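Side-chain contact in peptidase M42 (Thaumarchaeota archaeon SCGC AB-539-E09, PDB 5DS0), which is probably a metal-dependent TET aminopeptidase of the M42 family, removing residues from the N-termini of peptides within a twelve-subunit assembly: residues S20-E25 against G156-P161. Numbering follows the deposited sequence.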
loop_
_atom_site.group_PDB
_atom_site.type_symbol
_atom_site.label_atom_id
_atom_site.label_comp_id
_atom_site.label_asym_id
_atom_site.label_seq_id
_atom_site.Cartn_x
_atom_site.Cartn_y
_atom_site.Cartn_z
ATOM N N SER C 20 -11.112 6.309 39.230
ATOM C CA SER C 20 -10.518 5.107 39.813
ATOM C C SER C 20 -9.322 5.468 40.679
ATOM O O SER C 20 -8.422 6.164 40.228
ATOM C CB SER C 20 -10.094 4.117 38.733
ATOM O OG SER C 20 -11.195 3.760 37.924
ATOM N N GLY C 21 -9.314 4.989 41.925
ATOM C CA GLY C 21 -8.253 5.295 42.895
ATOM C C GLY C 21 -8.523 6.482 43.809
ATOM O O GLY C 21 -7.813 6.681 44.800
ATOM N N PHE C 22 -9.521 7.290 43.461
ATOM C CA PHE C 22 -9.794 8.512 44.189
ATOM C C PHE C 22 -11.285 8.662 44.453
ATOM O O PHE C 22 -11.870 9.700 44.169
ATOM C CB PHE C 22 -9.306 9.721 43.392
ATOM C CG PHE C 22 -7.879 9.637 42.935
ATOM C CD1 PHE C 22 -7.531 8.892 41.823
ATOM C CD2 PHE C 22 -6.889 10.341 43.588
ATOM C CE1 PHE C 22 -6.216 8.824 41.390
ATOM C CE2 PHE C 22 -5.571 10.278 43.155
ATOM C CZ PHE C 22 -5.235 9.521 42.049
ATOM N N GLU C 23 -11.889 7.644 45.047
ATOM C CA GLU C 23 -13.343 7.584 45.169
ATOM C C GLU C 23 -13.872 8.059 46.515
ATOM O O GLU C 23 -15.030 7.832 46.821
ATOM C CB GLU C 23 -13.817 6.136 44.919
ATOM C CG GLU C 23 -13.296 5.545 43.610
ATOM C CD GLU C 23 -12.054 4.655 43.719
ATOM O OE1 GLU C 23 -11.595 3.960 42.752
ATOM O OE2 GLU C 23 -11.469 4.706 44.795
ATOM N N ARG C 24 -13.040 8.694 47.334
ATOM C CA ARG C 24 -13.423 8.951 48.722
ATOM C C ARG C 24 -14.591 9.923 48.871
ATOM O O ARG C 24 -15.485 9.686 49.679
ATOM C CB ARG C 24 -12.217 9.405 49.532
ATOM C CG ARG C 24 -11.176 8.301 49.692
ATOM C CD ARG C 24 -10.095 8.665 50.699
ATOM N NE ARG C 24 -9.330 7.499 51.138
ATOM C CZ ARG C 24 -8.369 7.529 52.066
ATOM N NH1 ARG C 24 -8.040 8.673 52.658
ATOM N NH2 ARG C 24 -7.736 6.407 52.408
ATOM N N GLU C 25 -14.604 10.989 48.071
ATOM C CA GLU C 25 -15.714 11.947 48.080
ATOM C C GLU C 25 -17.063 11.280 47.773
ATOM O O GLU C 25 -18.062 11.581 48.419
ATOM C CB GLU C 25 -15.457 13.078 47.087
ATOM C CG GLU C 25 -14.660 14.251 47.636
ATOM C CD GLU C 25 -14.638 15.474 46.704
ATOM O OE1 GLU C 25 -13.516 15.708 46.270
ATOM O OE2 GLU C 25 -15.652 16.196 46.387
ATOM N N GLY C 156 0.533 13.182 39.344
ATOM C CA GLY C 156 -0.265 12.288 40.170
ATOM C C GLY C 156 -1.626 12.820 40.604
ATOM O O GLY C 156 -2.384 12.084 41.220
ATOM N N ASP C 157 -1.959 14.069 40.266
ATOM C CA ASP C 157 -3.270 14.623 40.599
ATOM C C ASP C 157 -4.382 14.050 39.710
ATOM O O ASP C 157 -4.219 13.924 38.495
ATOM C CB ASP C 157 -3.263 16.150 40.519
ATOM C CG ASP C 157 -2.567 16.791 41.714
ATOM O OD1 ASP C 157 -2.035 16.053 42.578
ATOM O OD2 ASP C 157 -2.562 18.039 41.808
ATOM N N PRO C 158 -5.524 13.693 40.325
ATOM C CA PRO C 158 -6.650 13.078 39.609
ATOM C C PRO C 158 -7.499 14.060 38.820
ATOM O O PRO C 158 -7.584 15.234 39.163
ATOM C CB PRO C 158 -7.480 12.469 40.731
ATOM C CG PRO C 158 -7.238 13.367 41.888
ATOM C CD PRO C 158 -5.805 13.812 41.767
ATOM N N ILE C 159 -8.102 13.556 37.755
ATOM C CA ILE C 159 -8.886 14.359 36.820
ATOM C C ILE C 159 -10.180 13.642 36.468
ATOM O O ILE C 159 -10.182 12.436 36.221
ATOM C CB ILE C 159 -8.114 14.586 35.509
ATOM C CG1 ILE C 159 -6.678 15.034 35.799
ATOM C CG2 ILE C 159 -8.831 15.614 34.643
ATOM C CD1 ILE C 159 -5.799 15.126 34.572
ATOM N N VAL C 160 -11.277 14.382 36.445
ATOM C CA VAL C 160 -12.541 13.833 35.971
ATOM C C VAL C 160 -13.156 14.690 34.892
ATOM O O VAL C 160 -12.841 15.871 34.766
ATOM C CB VAL C 160 -13.602 13.707 37.074
ATOM C CG1 VAL C 160 -13.154 12.716 38.133
ATOM C CG2 VAL C 160 -13.921 15.066 37.678
ATOM N N PRO C 161 -14.059 14.096 34.116
ATOM C CA PRO C 161 -14.857 14.874 33.193
ATOM C C PRO C 161 -15.706 15.898 33.931
ATOM O O PRO C 161 -16.132 15.644 35.052
ATOM C CB PRO C 161 -15.765 13.816 32.537
ATOM C CG PRO C 161 -15.072 12.518 32.734
ATOM C CD PRO C 161 -14.359 12.655 34.039
#
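A CH-pi contact between Phe22 and Pro158 joins the loop leading into helix 24-34 of the catalytic domain to strand 158-161 of the closed antiparallel barrel that M42 peptidases carry as a second domain. Pro158 opens this strand and lays its ring over one face of the Phe22 phenyl. Its CB sits above the middle of the ring, 3.5 Å from the Phe22 centroid and 8° off the normal. Pro158 CG reaches the same face nearer one side, 3.5 Å from Phe22 CD2, and the two side chains cross at about a right angle. With CG anti to its own carbonyl carbon (chi1 -52°), Phe22 carries its ring out from the loop to the strand. The carbonyl O of Gly156, two residues before the proline, approaches the far end of the ring obliquely, 3.9 Å from Phe22 CZ. No hydrogen bond spans the two segments; the join is buried and mostly apolar. An alanine in place of Phe22 would probably leave the Pro158 ring without its aromatic partner and open a gap between loop and barrel. The loop is braced from within: Glu23, at the N-cap position of helix 24-34, turns its carboxylate back so that OE1 accepts a 2.6 Å bond from Gly21 N, the donor lying above the carboxylate plane. The same oxygen also accepts a hydrogen bond from the backbone N of Gln213, close in sequence to metal ligands Glu214 and Glu215. Around the aromatic ring, Ile73 of strand 71-77 and Arg104 of strand 100-105 add barrel contacts, and Gln273 of a neighbouring subunit packs against Phe22. Strand 158-161 itself is hydrogen-bonded to both of these strands, at Phe72 on one and at Val102 and Arg104 on the other.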